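Multicopper oxidase (Pseudomonas thermotolerans, PDB 6VOW) probably oxidises lignin-type phenolic substrates at a mononuclear copper and passes the electrons to a copper cluster that reduces dioxygen to water, as laccases do. Local coordinates at residues V218-L223 / R267-V272; P317-A322 / H375-L380; A354-D359 / G448-I453. All coordinates share one frame; numbering follows the deposited sequence.

Interaction 1: V218-L223 / R267-V272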
ATOM      1  N   VAL A 218       7.075 -16.356  17.852  1.00 50.74           N
ATOM      2  CA  VAL A 218       6.439 -16.019  16.559  1.00 44.29           C
ATOM      3  C   VAL A 218       6.215 -14.495  16.438  1.00 48.52           C
ATOM      4  O   VAL A 218       5.640 -13.860  17.286  1.00 47.84           O
ATOM      5  CB  VAL A 218       5.128 -16.809  16.326  1.00 49.28           C
ATOM      6  CG1 VAL A 218       4.339 -16.307  15.142  1.00 50.61           C
ATOM      7  CG2 VAL A 218       5.428 -18.280  16.082  1.00 57.26           C
ATOM      8  N   VAL A 219       6.712 -13.901  15.353  1.00 46.46           N
ATOM      9  CA  VAL A 219       6.720 -12.482  15.224  1.00 41.38           C
ATOM     10  C   VAL A 219       5.915 -12.147  14.033  1.00 42.08           C
ATOM     11  O   VAL A 219       6.068 -12.747  13.053  1.00 45.14           O
ATOM     12  CB  VAL A 219       8.110 -11.899  15.024  1.00 48.51           C
ATOM     13  CG1 VAL A 219       7.967 -10.405  14.766  1.00 54.95           C
ATOM     14  CG2 VAL A 219       8.999 -12.188  16.249  1.00 49.23           C
ATOM     15  N   ARG A 220       5.047 -11.174  14.156  1.00 44.87           N
ATOM     16  CA  ARG A 220       4.259 -10.659  13.043  1.00 40.62           C
ATOM     17  C   ARG A 220       5.035  -9.531  12.403  1.00 40.31           C
ATOM     18  O   ARG A 220       5.218  -8.460  13.014  1.00 45.31           O
ATOM     19  CB  ARG A 220       3.026 -10.078  13.618  1.00 38.57           C
ATOM     20  CG  ARG A 220       2.166  -9.390  12.623  1.00 44.74           C
ATOM     21  CD  ARG A 220       1.043  -8.781  13.389  1.00 45.12           C
ATOM     22  NE  ARG A 220      -0.078  -8.486  12.529  1.00 41.10           N
ATOM     23  CZ  ARG A 220      -1.286  -8.253  12.999  1.00 46.85           C
ATOM     24  NH1 ARG A 220      -1.502  -8.346  14.321  1.00 42.41           N
ATOM     25  NH2 ARG A 220      -2.292  -7.966  12.161  1.00 40.70           N
ATOM     26  N   LEU A 221       5.514  -9.782  11.199  1.00 40.00           N
ATOM     27  CA  LEU A 221       6.257  -8.788  10.430  1.00 41.79           C
ATOM     28  C   LEU A 221       5.256  -8.137   9.554  1.00 38.01           C
ATOM     29  O   LEU A 221       4.595  -8.785   8.717  1.00 41.36           O
ATOM     30  CB  LEU A 221       7.322  -9.453   9.524  1.00 41.04           C
ATOM     31  CG  LEU A 221       8.402 -10.284  10.154  1.00 42.21           C
ATOM     32  CD1 LEU A 221       9.355 -10.753   9.066  1.00 41.96           C
ATOM     33  CD2 LEU A 221       9.096  -9.415  11.152  1.00 47.98           C
ATOM     34  N   ARG A 222       5.100  -6.874   9.775  1.00 38.48           N
ATOM     35  CA  ARG A 222       4.140  -6.093   8.985  1.00 39.93           C
ATOM     36  C   ARG A 222       4.969  -5.515   7.852  1.00 38.11           C
ATOM     37  O   ARG A 222       5.876  -4.746   8.115  1.00 36.07           O
ATOM     38  CB  ARG A 222       3.563  -4.944   9.849  1.00 37.79           C
ATOM     39  CG  ARG A 222       2.807  -5.436  11.060  1.00 32.79           C
ATOM     40  CD  ARG A 222       2.406  -4.258  11.919  1.00 39.18           C
ATOM     41  NE  ARG A 222       1.586  -4.614  13.111  1.00 37.65           N
ATOM     42  CZ  ARG A 222       0.288  -4.888  13.101  1.00 32.70           C
ATOM     43  NH1 ARG A 222      -0.383  -4.959  12.025  1.00 33.63           N
ATOM     44  NH2 ARG A 222      -0.364  -5.155  14.245  1.00 40.23           N
ATOM     45  N   LEU A 223       4.662  -5.901   6.615  1.00 39.33           N
ATOM     46  CA  LEU A 223       5.521  -5.541   5.449  1.00 37.04           C
ATOM     47  C   LEU A 223       4.727  -4.616   4.610  1.00 35.02           C
ATOM     48  O   LEU A 223       3.630  -4.973   4.140  1.00 41.80           O
ATOM     49  CB  LEU A 223       5.839  -6.779   4.669  1.00 39.00           C
ATOM     50  CG  LEU A 223       6.960  -7.536   5.403  1.00 51.55           C
ATOM     51  CD1 LEU A 223       6.866  -9.034   5.182  1.00 59.80           C
ATOM     52  CD2 LEU A 223       8.269  -7.043   4.860  1.00 53.14           C
ATOM     53  N   ARG A 267       0.718  -4.833   1.160  1.00 35.31           N
ATOM     54  CA  ARG A 267       1.227  -5.146   2.486  1.00 35.27           C
ATOM     55  C   ARG A 267       0.916  -6.575   2.798  1.00 35.01           C
ATOM     56  O   ARG A 267      -0.006  -7.170   2.259  1.00 38.92           O
ATOM     57  CB  ARG A 267       0.484  -4.257   3.495  1.00 30.07           C
ATOM     58  CG  ARG A 267       0.627  -2.775   3.316  1.00 37.36           C
ATOM     59  CD  ARG A 267      -0.444  -2.174   2.441  1.00 32.76           C
ATOM     60  NE  ARG A 267      -1.839  -2.281   2.939  1.00 36.22           N
ATOM     61  CZ  ARG A 267      -2.889  -2.281   2.133  1.00 43.19           C
ATOM     62  NH1 ARG A 267      -2.729  -2.275   0.813  1.00 38.83           N
ATOM     63  NH2 ARG A 267      -4.097  -2.380   2.622  1.00 46.63           N
ATOM     64  N   ILE A 268       1.641  -7.108   3.746  1.00 39.69           N
ATOM     65  CA  ILE A 268       1.358  -8.417   4.269  1.00 36.20           C
ATOM     66  C   ILE A 268       1.705  -8.422   5.733  1.00 39.52           C
ATOM     67  O   ILE A 268       2.579  -7.685   6.210  1.00 31.00           O
ATOM     68  CB  ILE A 268       2.212  -9.559   3.590  1.00 39.25           C
ATOM     69  CG1 ILE A 268       3.755  -9.369   3.685  1.00 40.15           C
ATOM     70  CG2 ILE A 268       1.831  -9.686   2.142  1.00 39.59           C
ATOM     71  CD1 ILE A 268       4.489 -10.513   3.029  1.00 41.07           C
ATOM     72  N   ASP A 269       1.063  -9.334   6.423  1.00 40.75           N
ATOM     73  CA  ASP A 269       1.552  -9.736   7.754  1.00 43.81           C
ATOM     74  C   ASP A 269       2.136 -11.088   7.512  1.00 41.07           C
ATOM     75  O   ASP A 269       1.446 -11.991   7.019  1.00 41.87           O
ATOM     76  CB  ASP A 269       0.428  -9.933   8.710  1.00 51.07           C
ATOM     77  CG  ASP A 269      -0.126  -8.634   9.251  1.00 52.20           C
ATOM     78  OD1 ASP A 269       0.660  -7.791   9.721  1.00 51.41           O
ATOM     79  OD2 ASP A 269      -1.369  -8.490   9.247  1.00 50.01           O
ATOM     80  N   LEU A 270       3.387 -11.209   7.900  1.00 37.42           N
ATOM     81  CA  LEU A 270       4.178 -12.333   7.641  1.00 40.38           C
ATOM     82  C   LEU A 270       4.563 -12.772   9.036  1.00 39.57           C
ATOM     83  O   LEU A 270       5.318 -12.051   9.710  1.00 46.80           O
ATOM     84  CB  LEU A 270       5.383 -11.928   6.750  1.00 43.60           C
ATOM     85  CG  LEU A 270       6.335 -13.097   6.468  1.00 43.03           C
ATOM     86  CD1 LEU A 270       5.601 -14.341   6.023  1.00 48.25           C
ATOM     87  CD2 LEU A 270       7.412 -12.794   5.485  1.00 47.35           C
ATOM     88  N   ALA A 271       3.971 -13.855   9.520  1.00 37.96           N
ATOM     89  CA  ALA A 271       4.412 -14.403  10.830  1.00 43.51           C
ATOM     90  C   ALA A 271       5.555 -15.332  10.659  1.00 46.37           C
ATOM     91  O   ALA A 271       5.455 -16.312   9.865  1.00 42.06           O
ATOM     92  CB  ALA A 271       3.329 -15.145  11.508  1.00 43.17           C
ATOM     93  N   VAL A 272       6.613 -15.078  11.437  1.00 39.03           N
ATOM     94  CA  VAL A 272       7.864 -15.773  11.271  1.00 43.36           C
ATOM     95  C   VAL A 272       8.215 -16.467  12.608  1.00 42.25           C
ATOM     96  O   VAL A 272       8.211 -15.829  13.667  1.00 37.67           O
ATOM     97  CB  VAL A 272       8.978 -14.764  10.912  1.00 44.86           C
ATOM     98  CG1 VAL A 272      10.364 -15.406  10.900  1.00 52.90           C
ATOM     99  CG2 VAL A 272       8.717 -14.220   9.519  1.00 42.94           C
TER
HETATM  100  O   HOH W   1      -3.874  -7.921   9.913  1.00 72.03           O

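Interaction 2: P317-A322 / H375-L380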
ATOM      1  N   PRO A 317     -19.216 -10.048  -1.332  1.00 56.45           N
ATOM      2  CA  PRO A 317     -19.895 -10.026  -2.608  1.00 54.79           C
ATOM      3  C   PRO A 317     -20.603 -11.377  -2.742  1.00 60.22           C
ATOM      4  O   PRO A 317     -20.087 -12.404  -2.257  1.00 67.96           O
ATOM      5  CB  PRO A 317     -18.769  -9.772  -3.619  1.00 50.80           C
ATOM      6  CG  PRO A 317     -17.685  -9.202  -2.789  1.00 56.37           C
ATOM      7  CD  PRO A 317     -17.774  -9.955  -1.496  1.00 52.24           C
ATOM      8  N   ASP A 318     -21.820 -11.303  -3.305  1.00 57.16           N
ATOM      9  CA  ASP A 318     -22.775 -12.381  -3.634  1.00 61.81           C
ATOM     10  C   ASP A 318     -22.652 -12.556  -5.189  1.00 49.97           C
ATOM     11  O   ASP A 318     -23.247 -11.789  -5.960  1.00 53.93           O
ATOM     12  CB  ASP A 318     -24.240 -11.974  -3.150  1.00 50.49           C
ATOM     13  CG  ASP A 318     -25.356 -12.790  -3.833  1.00 67.85           C
ATOM     14  OD1 ASP A 318     -25.033 -13.624  -4.704  1.00 49.94           O
ATOM     15  OD2 ASP A 318     -26.573 -12.611  -3.498  1.00 97.21           O
ATOM     16  N   LEU A 319     -21.876 -13.552  -5.615  1.00 59.32           N
ATOM     17  CA  LEU A 319     -21.607 -13.781  -7.046  1.00 65.56           C
ATOM     18  C   LEU A 319     -22.842 -14.011  -7.881  1.00 72.66           C
ATOM     19  O   LEU A 319     -22.902 -13.528  -9.004  1.00 75.33           O
ATOM     20  CB  LEU A 319     -20.608 -14.922  -7.275  1.00 59.71           C
ATOM     21  CG  LEU A 319     -19.231 -14.720  -6.619  1.00 64.61           C
ATOM     22  CD1 LEU A 319     -18.171 -15.554  -7.333  1.00 70.39           C
ATOM     23  CD2 LEU A 319     -18.807 -13.253  -6.587  1.00 63.05           C
ATOM     24  N   SER A 320     -23.829 -14.734  -7.349  1.00 76.53           N
ATOM     25  CA  SER A 320     -25.018 -15.040  -8.120  1.00 68.97           C
ATOM     26  C   SER A 320     -25.788 -13.753  -8.474  1.00 71.52           C
ATOM     27  O   SER A 320     -26.461 -13.708  -9.512  1.00 85.42           O
ATOM     28  CB  SER A 320     -25.900 -16.043  -7.368  1.00 81.88           C
ATOM     29  OG  SER A 320     -25.974 -15.729  -5.977  1.00 77.59           O
ATOM     30  N   ILE A 321     -25.698 -12.701  -7.654  1.00 70.57           N
ATOM     31  CA  ILE A 321     -26.413 -11.458  -8.004  1.00 76.81           C
ATOM     32  C   ILE A 321     -25.524 -10.385  -8.718  1.00 73.26           C
ATOM     33  O   ILE A 321     -26.027  -9.370  -9.258  1.00 59.40           O
ATOM     34  CB  ILE A 321     -27.247 -10.949  -6.797  1.00 79.93           C
ATOM     35  CG1 ILE A 321     -28.718 -10.807  -7.223  1.00 76.33           C
ATOM     36  CG2 ILE A 321     -26.657  -9.695  -6.138  1.00 79.42           C
ATOM     37  CD1 ILE A 321     -28.994  -9.921  -8.436  1.00 83.91           C
ATOM     38  N   ALA A 322     -24.217 -10.637  -8.786  1.00 65.00           N
ATOM     39  CA  ALA A 322     -23.307  -9.627  -9.340  1.00 67.45           C
ATOM     40  C   ALA A 322     -23.394  -9.433 -10.871  1.00 59.92           C
ATOM     41  O   ALA A 322     -23.810 -10.294 -11.635  1.00 70.86           O
ATOM     42  CB  ALA A 322     -21.872  -9.870  -8.897  1.00 69.36           C
ATOM     43  N   HIS A 375     -23.810  -5.178  -6.221  1.00 52.80           N
ATOM     44  CA  HIS A 375     -22.783  -6.216  -6.245  1.00 57.41           C
ATOM     45  C   HIS A 375     -22.290  -6.326  -7.711  1.00 59.34           C
ATOM     46  O   HIS A 375     -23.087  -6.483  -8.634  1.00 55.13           O
ATOM     47  CB  HIS A 375     -23.362  -7.515  -5.708  1.00 47.45           C
ATOM     48  CG  HIS A 375     -23.665  -7.493  -4.223  1.00 68.73           C
ATOM     49  ND1 HIS A 375     -24.585  -6.641  -3.653  1.00 77.48           N
ATOM     50  CD2 HIS A 375     -23.189  -8.252  -3.208  1.00 55.69           C
ATOM     51  CE1 HIS A 375     -24.632  -6.838  -2.345  1.00 68.00           C
ATOM     52  NE2 HIS A 375     -23.797  -7.825  -2.055  1.00 65.68           N
ATOM     53  N   TYR A 376     -20.981  -6.179  -7.889  1.00 60.52           N
ATOM     54  CA  TYR A 376     -20.357  -6.118  -9.190  1.00 52.26           C
ATOM     55  C   TYR A 376     -19.169  -7.031  -9.215  1.00 52.79           C
ATOM     56  O   TYR A 376     -18.547  -7.301  -8.171  1.00 61.04           O
ATOM     57  CB  TYR A 376     -19.928  -4.688  -9.512  1.00 54.41           C
ATOM     58  CG  TYR A 376     -21.056  -3.714  -9.560  1.00 51.92           C
ATOM     59  CD1 TYR A 376     -21.386  -2.984  -8.451  1.00 55.89           C
ATOM     60  CD2 TYR A 376     -21.795  -3.511 -10.717  1.00 57.95           C
ATOM     61  CE1 TYR A 376     -22.439  -2.097  -8.463  1.00 60.66           C
ATOM     62  CE2 TYR A 376     -22.842  -2.594 -10.744  1.00 52.03           C
ATOM     63  CZ  TYR A 376     -23.165  -1.920  -9.591  1.00 52.08           C
ATOM     64  OH  TYR A 376     -24.165  -1.031  -9.534  1.00 67.10           O
ATOM     65  N   ILE A 377     -18.885  -7.539 -10.413  1.00 61.91           N
ATOM     66  CA  ILE A 377     -17.655  -8.274 -10.711  1.00 61.58           C
ATOM     67  C   ILE A 377     -16.942  -7.350 -11.654  1.00 51.67           C
ATOM     68  O   ILE A 377     -17.575  -6.866 -12.592  1.00 58.94           O
ATOM     69  CB  ILE A 377     -17.846  -9.569 -11.556  1.00 70.31           C
ATOM     70  CG1 ILE A 377     -18.997 -10.458 -11.083  1.00 66.65           C
ATOM     71  CG2 ILE A 377     -16.533 -10.345 -11.672  1.00 63.69           C
ATOM     72  CD1 ILE A 377     -18.673 -11.282  -9.884  1.00 67.12           C
ATOM     73  N   PHE A 378     -15.649  -7.124 -11.410  1.00 54.91           N
ATOM     74  CA  PHE A 378     -14.725  -6.434 -12.290  1.00 59.72           C
ATOM     75  C   PHE A 378     -13.812  -7.497 -12.890  1.00 63.19           C
ATOM     76  O   PHE A 378     -13.103  -8.208 -12.152  1.00 57.38           O
ATOM     77  CB  PHE A 378     -13.874  -5.434 -11.511  1.00 62.00           C
ATOM     78  CG  PHE A 378     -14.592  -4.178 -11.122  1.00 62.40           C
ATOM     79  CD1 PHE A 378     -15.991  -4.080 -11.030  1.00 64.84           C
ATOM     80  CD2 PHE A 378     -13.849  -3.061 -10.832  1.00 53.56           C
ATOM     81  CE1 PHE A 378     -16.601  -2.878 -10.652  1.00 55.76           C
ATOM     82  CE2 PHE A 378     -14.442  -1.886 -10.457  1.00 53.26           C
ATOM     83  CZ  PHE A 378     -15.819  -1.779 -10.376  1.00 57.22           C
ATOM     84  N   GLU A 379     -13.881  -7.629 -14.216  1.00 57.51           N
ATOM     85  CA  GLU A 379     -12.915  -8.369 -14.970  1.00 56.12           C
ATOM     86  C   GLU A 379     -11.781  -7.416 -15.251  1.00 54.84           C
ATOM     87  O   GLU A 379     -11.968  -6.372 -15.885  1.00 62.51           O
ATOM     88  CB  GLU A 379     -13.470  -8.888 -16.289  1.00 62.70           C
ATOM     89  CG  GLU A 379     -12.541  -9.959 -16.901  1.00 81.35           C
ATOM     90  CD  GLU A 379     -12.947 -10.422 -18.302  1.00 98.76           C
ATOM     91  OE1 GLU A 379     -12.795  -9.607 -19.259  1.00 93.82           O
ATOM     92  OE2 GLU A 379     -13.382 -11.605 -18.459  1.00112.75           O
ATOM     93  N   LEU A 380     -10.606  -7.761 -14.788  1.00 55.98           N
ATOM     94  CA  LEU A 380      -9.427  -6.915 -14.957  1.00 50.01           C
ATOM     95  C   LEU A 380      -8.574  -7.561 -16.027  1.00 53.27           C
ATOM     96  O   LEU A 380      -8.066  -8.619 -15.773  1.00 52.51           O
ATOM     97  CB  LEU A 380      -8.652  -6.861 -13.634  1.00 50.10           C
ATOM     98  CG  LEU A 380      -9.434  -6.397 -12.409  1.00 46.98           C
ATOM     99  CD1 LEU A 380      -8.490  -6.297 -11.254  1.00 44.62           C
ATOM    100  CD2 LEU A 380      -9.994  -5.035 -12.641  1.00 49.85           C
TER

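Interaction 3: A354-D359 / G448-I453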
ATOM      1  N   ALA A 354      -9.387   5.169 -22.311  1.00 53.99           N
ATOM      2  CA  ALA A 354      -9.358   6.554 -21.799  1.00 57.89           C
ATOM      3  C   ALA A 354      -8.101   6.694 -21.012  1.00 58.09           C
ATOM      4  O   ALA A 354      -7.922   5.940 -20.177  1.00 46.07           O
ATOM      5  CB  ALA A 354     -10.588   6.853 -20.950  1.00 64.40           C
ATOM      6  N   TRP A 355      -7.188   7.583 -21.435  1.00 60.27           N
ATOM      7  CA  TRP A 355      -6.022   8.029 -20.624  1.00 62.25           C
ATOM      8  C   TRP A 355      -6.576   8.878 -19.484  1.00 62.87           C
ATOM      9  O   TRP A 355      -7.592   9.512 -19.686  1.00 79.54           O
ATOM     10  CB  TRP A 355      -5.069   8.844 -21.552  1.00 75.59           C
ATOM     11  CG  TRP A 355      -5.348  10.455 -21.710  1.00117.69           C
ATOM     12  CD1 TRP A 355      -4.376  11.437 -21.704  1.00120.66           C
ATOM     13  CD2 TRP A 355      -6.626  11.189 -21.882  1.00124.93           C
ATOM     14  NE1 TRP A 355      -4.941  12.682 -21.843  1.00131.18           N
ATOM     15  CE2 TRP A 355      -6.305  12.573 -21.949  1.00139.41           C
ATOM     16  CE3 TRP A 355      -7.989  10.816 -21.971  1.00115.04           C
ATOM     17  CZ2 TRP A 355      -7.298  13.591 -22.107  1.00128.25           C
ATOM     18  CZ3 TRP A 355      -8.980  11.845 -22.126  1.00114.32           C
ATOM     19  CH2 TRP A 355      -8.615  13.207 -22.191  1.00111.70           C
ATOM     20  N   ASP A 356      -6.010   8.834 -18.267  1.00 54.89           N
ATOM     21  CA  ASP A 356      -6.218   9.944 -17.279  1.00 61.74           C
ATOM     22  C   ASP A 356      -5.230  11.090 -17.615  1.00 60.98           C
ATOM     23  O   ASP A 356      -4.047  10.878 -17.955  1.00 59.48           O
ATOM     24  CB  ASP A 356      -6.117   9.486 -15.771  1.00 63.71           C
ATOM     25  CG  ASP A 356      -6.919  10.426 -14.721  1.00 66.00           C
ATOM     26  OD1 ASP A 356      -6.207  11.258 -14.103  1.00 67.06           O
ATOM     27  OD2 ASP A 356      -8.189  10.311 -14.457  1.00 53.10           O
ATOM     28  N   ILE A 357      -5.742  12.316 -17.524  1.00 55.22           N
ATOM     29  CA  ILE A 357      -4.922  13.547 -17.632  1.00 64.64           C
ATOM     30  C   ILE A 357      -4.709  14.041 -16.200  1.00 57.00           C
ATOM     31  O   ILE A 357      -5.572  14.674 -15.571  1.00 60.21           O
ATOM     32  CB  ILE A 357      -5.515  14.642 -18.589  1.00 60.40           C
ATOM     33  CG1 ILE A 357      -4.691  15.971 -18.540  1.00 62.38           C
ATOM     34  CG2 ILE A 357      -7.007  14.826 -18.350  1.00 73.29           C
ATOM     35  CD1 ILE A 357      -3.182  15.811 -18.683  1.00 59.26           C
ATOM     36  N   ASN A 358      -3.550  13.714 -15.653  1.00 60.80           N
ATOM     37  CA  ASN A 358      -3.314  14.002 -14.246  1.00 65.43           C
ATOM     38  C   ASN A 358      -3.200  15.563 -13.982  1.00 70.75           C
ATOM     39  O   ASN A 358      -3.154  15.995 -12.821  1.00 76.07           O
ATOM     40  CB  ASN A 358      -2.224  13.025 -13.726  1.00 71.85           C
ATOM     41  CG  ASN A 358      -1.202  13.674 -12.848  1.00 96.69           C
ATOM     42  OD1 ASN A 358      -1.520  14.173 -11.754  1.00120.98           O
ATOM     43  ND2 ASN A 358       0.050  13.647 -13.298  1.00 95.49           N
ATOM     44  N   ASP A 359      -3.274  16.367 -15.073  1.00 60.32           N
ATOM     45  CA  ASP A 359      -3.395  17.859 -15.140  1.00 70.79           C
ATOM     46  C   ASP A 359      -4.796  18.558 -15.353  1.00 75.63           C
ATOM     47  O   ASP A 359      -4.822  19.791 -15.513  1.00 96.63           O
ATOM     48  CB  ASP A 359      -2.528  18.410 -16.317  1.00 78.18           C
ATOM     49  CG  ASP A 359      -1.115  17.874 -16.335  1.00 88.53           C
ATOM     50  OD1 ASP A 359      -0.333  18.156 -15.384  1.00 95.79           O
ATOM     51  OD2 ASP A 359      -0.794  17.191 -17.333  1.00 91.88           O
ATOM     52  N   GLY A 448      -1.542   8.183 -17.300  1.00 52.63           N
ATOM     53  CA  GLY A 448      -2.802   7.723 -17.883  1.00 49.56           C
ATOM     54  C   GLY A 448      -3.589   6.557 -17.261  1.00 55.14           C
ATOM     55  O   GLY A 448      -4.782   6.394 -17.562  1.00 49.04           O
ATOM     56  N   LEU A 449      -2.963   5.733 -16.423  1.00 56.02           N
ATOM     57  CA  LEU A 449      -3.602   4.487 -15.981  1.00 49.02           C
ATOM     58  C   LEU A 449      -4.412   4.731 -14.702  1.00 52.66           C
ATOM     59  O   LEU A 449      -4.085   4.260 -13.606  1.00 47.70           O
ATOM     60  CB  LEU A 449      -2.543   3.413 -15.793  1.00 46.44           C
ATOM     61  CG  LEU A 449      -2.966   1.957 -15.806  1.00 65.24           C
ATOM     62  CD1 LEU A 449      -3.872   1.688 -17.008  1.00 73.61           C
ATOM     63  CD2 LEU A 449      -1.713   1.067 -15.837  1.00 68.15           C
ATOM     64  N   MET A 450      -5.494   5.492 -14.870  1.00 44.85           N
ATOM     65  CA  MET A 450      -6.355   5.843 -13.790  1.00 48.71           C
ATOM     66  C   MET A 450      -7.719   6.150 -14.341  1.00 57.54           C
ATOM     67  O   MET A 450      -7.873   6.662 -15.469  1.00 53.52           O
ATOM     68  CB  MET A 450      -5.806   6.991 -12.988  1.00 44.83           C
ATOM     69  CG  MET A 450      -6.739   7.583 -11.959  1.00 55.44           C
ATOM     70  SD  MET A 450      -5.837   8.327 -10.589  1.00 62.56           S
ATOM     71  CE  MET A 450      -5.241   9.916 -11.171  1.00 68.99           C
ATOM     72  N   ALA A 451      -8.709   5.783 -13.562  1.00 56.48           N
ATOM     73  CA  ALA A 451     -10.039   6.155 -13.874  1.00 49.79           C
ATOM     74  C   ALA A 451     -10.769   6.412 -12.579  1.00 51.44           C
ATOM     75  O   ALA A 451     -10.226   6.279 -11.480  1.00 52.41           O
ATOM     76  CB  ALA A 451     -10.671   5.052 -14.647  1.00 55.05           C
ATOM     77  N   ALA A 452     -11.994   6.844 -12.718  1.00 53.91           N
ATOM     78  CA  ALA A 452     -12.829   7.130 -11.597  1.00 51.50           C
ATOM     79  C   ALA A 452     -14.119   6.304 -11.747  1.00 53.85           C
ATOM     80  O   ALA A 452     -14.686   6.181 -12.848  1.00 55.70           O
ATOM     81  CB  ALA A 452     -13.112   8.621 -11.541  1.00 51.61           C
ATOM     82  N   ILE A 453     -14.525   5.678 -10.642  1.00 56.73           N
ATOM     83  CA  ILE A 453     -15.755   4.876 -10.575  1.00 48.85           C
ATOM     84  C   ILE A 453     -16.659   5.582  -9.593  1.00 56.56           C
ATOM     85  O   ILE A 453     -16.310   5.698  -8.397  1.00 66.21           O
ATOM     86  CB  ILE A 453     -15.475   3.464 -10.084  1.00 56.48           C
ATOM     87  CG1 ILE A 453     -14.671   2.707 -11.155  1.00 51.09           C
ATOM     88  CG2 ILE A 453     -16.789   2.767  -9.721  1.00 56.57           C
ATOM     89  CD1 ILE A 453     -13.951   1.529 -10.614  1.00 62.89           C
TER

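Interaction 1: V218-L223 / R267-V272
R220 and D269 carry the charged part of this contact, on the face of the sheet they share with R222 and A271. R220 grips the carboxylate side-on: NE donates to D269 OD1 at 3.0 Å, and NH2 donates to D269 OD2 at 3.1 Å. Both oxygens lie near the guanidinium plane, yet both are met from above the carboxylate plane, the two flat groups being turned 70° apart. A water bridges the pair, donating to D269 OD2 and accepting a weak bond from R220 NH2. R222 adds charge alone: its NH1 stands 3.8 Å from D269 OD1, a long salt bridge with no N-H aimed at the oxygen, while its NH2 lies over one face of the R220 guanidinium, near the rim. E157 pairs with R220 and E166 with R222, which probably offsets the closeness of two positive groups; N132 bonds to both D269 and R222.

The backbones are the central two strands of a six-stranded sheet in what is, as in three-domain laccases, the second cupredoxin-like domain, a Greek-key beta sandwich. Six antiparallel bonds join them, two each at V219/V272, L221/L270 and L223/I268; L223 N to I268 O is 2.8 Å. Between these pairs, CA-H groups such as that of A271 lean on facing carbonyls.

Aliphatic packing fills the opposite face. L221 CD1 meets V272 CG2 at 3.6 Å, and L223 CD1 lies against L270 CB. I268 holds CG1 between its backbone N and carbonyl carbon (chi1 57°), tight against L223 CB at 3.5 Å.

Interaction 2: P317-A322 / H375-L380
A chi1 of -69° puts CG of H375 anti to its own carbonyl carbon, and a chi2 of 62° turns the ring so that CD2 meets P317 and D318; in I377 a chi2 of -78° swings CD1 to A322 and L319. Segment 375-380 starts a strand of what is, as in three-domain laccases, the third cupredoxin-like domain, and the 317-322 turn leads into strand 323-329, which runs parallel beside it. E323, just past the turn, bonds through its backbone to H375 and I377, whereas no hydrogen bond joins the two segments themselves.

The imidazole is approached at its edge. D318 N lies 3.3 Å from H375 CD2 and near the ring plane, with P317 CA beside it, while I321 CG2 touches H375 CB at 4.0 Å. V428 also touches H375, and ND1 makes a weak bond to G373 O. An alanine in place of H375 would keep the CB contact with I321, but loss of the CD2 contacts would probably open a gap beside P317 and D318 and leave the start of the turn less firmly packed.

D318 shapes the turn from within as an Asx motif. Its OD1 accepts from I321 N from above the carboxylate plane, and from S320 OG at 2.6 Å through the syn lone pair; I321 N is also bonded to D318 O.

A322 sits at the end of the turn, its CB pointing toward the strand. Its CA-H leans on the H375 carbonyl, with A322 CA 3.2 Å from H375 O. Beyond it, A322 CB rests 3.6 Å from I377 CD1. L400 touches both L319 and I377, whose side chains cross at about a right angle, with L319 CD2 3.8 Å from I377 CD1.

Interaction 3: A354-D359 / G448-I453
D356 packs tightly against G448 and M450. Its N donates to G448 O at 2.8 Å, nearly straight at hydrogen (166°) but well off the carbonyl axis, and G448 CA returns a C-H contact to D356 O. The same G448 oxygen takes a weak bond from M450 N across an inverse gamma turn centred on L449. A side chain at G448 would strike its preceding carbonyl and crowd W355 CB. D356 CB rests 3.3 Å from M450 O, and a bend at chi3 (78°) sets M450 CE 3.4 Å from D356 OD1.

The other side is loose. W355 points away into an exposed position, where I357 CG2 lies over one face of its indole; N358 makes no contact with the strand but touches E446.

Inward, L449 bonds through its backbone to C439 and touches H388 and H444, the three ligands of the mononuclear copper, while the M450 side chain lies about 6 Å from the Cu-O-Cu group and touches H438. Such a position is characteristic of the multicopper oxidase core, where a His-Cys-His segment, here H438 to H440, links mononuclear copper and cluster.

From the N terminus, interaction 1 comes first: it closes a loop of 43 residues within the second domain and ends before the others begin. Interaction 2 opens at 317 and closes at 375-380, but interaction 3 has by then opened at 354, so the two cross along the chain before 448-453 closes the last loop. Each joins a loop to a strand, 375-380 and 450-453 lying on different sheets of the third domain, and they meet in the core between those sheets, where F378 CE2 lies 3.5 Å from I453 CD1. Interaction 1 touches neither; its centre is about 34 Å from that of interaction 3, on the opposite side of the chain's centre.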